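Local coordinates for protein extracellular ligand-binding receptor (Sphaerobacter thermophilus, PDB 4ZPJ) that probably binds a small-molecule ligand outside the membrane and delivers it to an ABC transporter, as in other leucine-binding-protein relatives, at residues 53-59 against 92-98. Numbering follows the deposited sequence.
With ZN (zinc ion), chain L.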
ATOM      1  N   GLU A  53     -22.897  -5.285  24.397  1.00 62.41           N
ATOM      2  CA  GLU A  53     -23.615  -5.258  23.090  1.00 63.18           C
ATOM      3  C   GLU A  53     -22.746  -4.638  21.979  1.00 59.55           C
ATOM      4  O   GLU A  53     -22.472  -5.320  20.988  1.00 57.10           O
ATOM      5  CB  GLU A  53     -24.961  -4.539  23.216  1.00 66.69           C
ATOM      6  CG  GLU A  53     -25.694  -4.191  21.922  1.00 67.16           C
ATOM      7  CD  GLU A  53     -26.691  -5.272  21.534  1.00 72.80           C
ATOM      8  OE1 GLU A  53     -26.222  -6.412  21.421  1.00 73.39           O
ATOM      9  OE2 GLU A  53     -27.924  -4.999  21.391  1.00 75.56           O
ATOM     10  N   PRO A  54     -22.309  -3.363  22.124  1.00 58.96           N
ATOM     11  CA  PRO A  54     -21.601  -2.846  20.946  1.00 57.23           C
ATOM     12  C   PRO A  54     -20.234  -3.475  20.720  1.00 54.87           C
ATOM     13  O   PRO A  54     -19.556  -3.898  21.654  1.00 53.20           O
ATOM     14  CB  PRO A  54     -21.507  -1.338  21.197  1.00 57.25           C
ATOM     15  CG  PRO A  54     -22.597  -1.060  22.205  1.00 61.16           C
ATOM     16  CD  PRO A  54     -22.569  -2.282  23.095  1.00 61.09           C
ATOM     17  N   ILE A  55     -19.865  -3.550  19.448  1.00 51.75           N
ATOM     18  CA  ILE A  55     -18.589  -4.069  19.047  1.00 50.00           C
ATOM     19  C   ILE A  55     -17.709  -2.857  18.901  1.00 50.22           C
ATOM     20  O   ILE A  55     -17.944  -2.045  18.041  1.00 52.69           O
ATOM     21  CB  ILE A  55     -18.735  -4.816  17.732  1.00 48.22           C
ATOM     22  CG1 ILE A  55     -19.545  -6.096  17.951  1.00 48.97           C
ATOM     23  CG2 ILE A  55     -17.379  -5.196  17.150  1.00 48.77           C
ATOM     24  CD1 ILE A  55     -19.849  -6.849  16.665  1.00 47.98           C
ATOM     25  N   ARG A  56     -16.705  -2.724  19.748  1.00 50.30           N
ATOM     26  CA  ARG A  56     -15.853  -1.553  19.725  1.00 49.52           C
ATOM     27  C   ARG A  56     -14.542  -1.761  18.985  1.00 44.64           C
ATOM     28  O   ARG A  56     -13.717  -2.582  19.342  1.00 46.22           O
ATOM     29  CB  ARG A  56     -15.585  -1.085  21.145  1.00 54.79           C
ATOM     30  CG  ARG A  56     -16.747  -0.359  21.817  1.00 59.83           C
ATOM     31  CD  ARG A  56     -16.397   0.037  23.261  1.00 66.73           C
ATOM     32  NE  ARG A  56     -15.863  -1.112  24.014  1.00 72.02           N
ATOM     33  CZ  ARG A  56     -16.590  -2.027  24.661  1.00 75.78           C
ATOM     34  NH1 ARG A  56     -17.916  -1.917  24.704  1.00 77.76           N
ATOM     35  NH2 ARG A  56     -15.979  -3.062  25.274  1.00 73.71           N
ATOM     36  N   ILE A  57     -14.338  -0.954  17.967  1.00 42.05           N
ATOM     37  CA  ILE A  57     -13.215  -1.045  17.127  1.00 43.54           C
ATOM     38  C   ILE A  57     -12.408   0.246  17.087  1.00 43.18           C
ATOM     39  O   ILE A  57     -12.912   1.300  16.701  1.00 45.54           O
ATOM     40  CB  ILE A  57     -13.677  -1.322  15.713  1.00 43.01           C
ATOM     41  CG1 ILE A  57     -14.413  -2.660  15.691  1.00 45.62           C
ATOM     42  CG2 ILE A  57     -12.464  -1.358  14.813  1.00 44.40           C
ATOM     43  CD1 ILE A  57     -15.106  -2.912  14.376  1.00 47.03           C
ATOM     44  N   GLY A  58     -11.150   0.153  17.461  1.00 42.18           N
ATOM     45  CA  GLY A  58     -10.292   1.333  17.481  1.00 44.26           C
ATOM     46  C   GLY A  58      -9.703   1.555  16.124  1.00 41.92           C
ATOM     47  O   GLY A  58      -9.413   0.602  15.416  1.00 48.13           O
ATOM     48  N   VAL A  59      -9.557   2.802  15.735  1.00 41.25           N
ATOM     49  CA  VAL A  59      -8.868   3.123  14.509  1.00 40.76           C
ATOM     50  C   VAL A  59      -7.823   4.151  14.834  1.00 42.59           C
ATOM     51  O   VAL A  59      -8.142   5.262  15.355  1.00 39.95           O
ATOM     52  CB  VAL A  59      -9.845   3.700  13.482  1.00 40.94           C
ATOM     53  CG1 VAL A  59      -9.114   4.115  12.194  1.00 41.03           C
ATOM     54  CG2 VAL A  59     -10.945   2.684  13.218  1.00 40.97           C
ATOM     55  N   ARG A  92     -25.279  -6.984  16.819  1.00 54.59           N
ATOM     56  CA  ARG A  92     -24.472  -6.100  17.634  1.00 54.35           C
ATOM     57  C   ARG A  92     -23.957  -4.950  16.781  1.00 51.79           C
ATOM     58  O   ARG A  92     -23.366  -5.187  15.749  1.00 52.09           O
ATOM     59  CB  ARG A  92     -23.303  -6.848  18.277  1.00 53.39           C
ATOM     60  CG  ARG A  92     -23.712  -7.860  19.337  1.00 54.87           C
ATOM     61  CD  ARG A  92     -22.497  -8.573  19.900  1.00 55.31           C
ATOM     62  NE  ARG A  92     -21.635  -7.658  20.659  1.00 57.71           N
ATOM     63  CZ  ARG A  92     -20.589  -8.027  21.404  1.00 58.86           C
ATOM     64  NH1 ARG A  92     -20.244  -9.310  21.486  1.00 59.42           N
ATOM     65  NH2 ARG A  92     -19.860  -7.105  22.050  1.00 57.76           N
ATOM     66  N   PRO A  93     -24.200  -3.706  17.212  1.00 50.79           N
ATOM     67  CA  PRO A  93     -23.812  -2.556  16.438  1.00 51.43           C
ATOM     68  C   PRO A  93     -22.306  -2.347  16.589  1.00 51.54           C
ATOM     69  O   PRO A  93     -21.768  -2.549  17.687  1.00 54.21           O
ATOM     70  CB  PRO A  93     -24.601  -1.386  17.117  1.00 51.68           C
ATOM     71  CG  PRO A  93     -24.727  -1.789  18.533  1.00 52.34           C
ATOM     72  CD  PRO A  93     -24.786  -3.320  18.518  1.00 53.22           C
ATOM     73  N   VAL A  94     -21.646  -1.943  15.516  1.00 51.07           N
ATOM     74  CA  VAL A  94     -20.236  -1.555  15.579  1.00 52.99           C
ATOM     75  C   VAL A  94     -20.129  -0.098  15.997  1.00 54.92           C
ATOM     76  O   VAL A  94     -20.944   0.716  15.605  1.00 56.11           O
ATOM     77  CB  VAL A  94     -19.545  -1.671  14.206  1.00 52.06           C
ATOM     78  CG1 VAL A  94     -18.080  -1.272  14.310  1.00 52.53           C
ATOM     79  CG2 VAL A  94     -19.634  -3.077  13.680  1.00 52.70           C
ATOM     80  N   GLU A  95     -19.139   0.234  16.807  1.00 56.83           N
ATOM     81  CA  GLU A  95     -18.754   1.618  16.922  1.00 60.14           C
ATOM     82  C   GLU A  95     -17.258   1.821  16.718  1.00 55.53           C
ATOM     83  O   GLU A  95     -16.423   1.248  17.413  1.00 56.34           O
ATOM     84  CB  GLU A  95     -19.266   2.271  18.216  1.00 65.71           C
ATOM     85  CG  GLU A  95     -18.852   1.615  19.507  1.00 72.76           C
ATOM     86  CD  GLU A  95     -19.464   2.291  20.731  1.00 77.12           C
ATOM     87  OE1 GLU A  95     -18.682   2.754  21.589  1.00 84.00           O
ATOM     88  OE2 GLU A  95     -20.721   2.376  20.838  1.00 77.56           O
ATOM     89  N   LEU A  96     -16.952   2.657  15.749  1.00 49.46           N
ATOM     90  CA  LEU A  96     -15.601   3.073  15.487  1.00 48.38           C
ATOM     91  C   LEU A  96     -15.148   4.184  16.402  1.00 46.64           C
ATOM     92  O   LEU A  96     -15.788   5.194  16.482  1.00 49.09           O
ATOM     93  CB  LEU A  96     -15.551   3.619  14.089  1.00 49.03           C
ATOM     94  CG  LEU A  96     -15.829   2.617  13.015  1.00 49.47           C
ATOM     95  CD1 LEU A  96     -15.594   3.328  11.694  1.00 50.21           C
ATOM     96  CD2 LEU A  96     -14.954   1.400  13.163  1.00 48.07           C
ATOM     97  N   ILE A  97     -14.043   3.981  17.086  1.00 46.51           N
ATOM     98  CA  ILE A  97     -13.413   5.001  17.892  1.00 46.53           C
ATOM     99  C   ILE A  97     -12.118   5.384  17.158  1.00 45.25           C
ATOM    100  O   ILE A  97     -11.204   4.555  17.018  1.00 44.53           O
ATOM    101  CB  ILE A  97     -13.131   4.539  19.340  1.00 48.11           C
ATOM    102  CG1 ILE A  97     -14.437   4.354  20.132  1.00 53.43           C
ATOM    103  CG2 ILE A  97     -12.359   5.630  20.099  1.00 48.67           C
ATOM    104  CD1 ILE A  97     -14.999   2.974  20.058  1.00 56.28           C
ATOM    105  N   ILE A  98     -12.078   6.609  16.647  1.00 43.89           N
ATOM    106  CA  ILE A  98     -11.022   7.056  15.770  1.00 43.77           C
ATOM    107  C   ILE A  98     -10.084   7.980  16.535  1.00 44.94           C
ATOM    108  O   ILE A  98     -10.523   9.003  17.086  1.00 47.24           O
ATOM    109  CB  ILE A  98     -11.532   7.820  14.521  1.00 45.57           C
ATOM    110  CG1 ILE A  98     -12.105   6.908  13.431  1.00 46.45           C
ATOM    111  CG2 ILE A  98     -10.386   8.579  13.836  1.00 44.67           C
ATOM    112  CD1 ILE A  98     -13.342   6.145  13.796  1.00 47.95           C
TER
HETATM  113 ZN    ZN L 511     -19.555   4.744  22.092  0.70 78.26          ZN
HETATM  114  O   HOH W   1     -20.839   4.755  20.906  1.00 53.28           O
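Ile57 overlaps Val94 and Leu96, its CD1 3.4 Å from Val94 CG1 and its CB 3.9 Å from Leu96 CD2. This is a parallel strand pair of the N-terminal lobe's sheet in a periplasmic-binding-protein fold; helix 68-84 lies in the connection from strand 55-61 to strand 92-100. Ile55, Val59 and Ile98 share the apolar face, where beta-branched residues suit extended backbone and Leu96 and Ile98 pack against helix 68-84. Backbone hydrogen bonds link the strands, from Ile55 N with Pro93 O (2.8 Å) at one end to Val59 N with Ile97 O (2.7 Å) at the other. Pro93, lacking an NH, still accepts through its carbonyl. At the strand start, the long arm of Arg92 lets its guanidinium cover Ile55 CG1 while NE donates a hydrogen bond to Glu53 O (2.5 Å) and NH2 one to Pro54 O (3.2 Å); Arg92 also forms a salt bridge with Glu360. The other face carries Arg56, whose NE hydrogen-bonds Arg120 O, and Glu95, whose carboxylate suits metal binding: OE1 coordinates ZN at 2.2 Å, with water 1 at 1.8 Å from the ion.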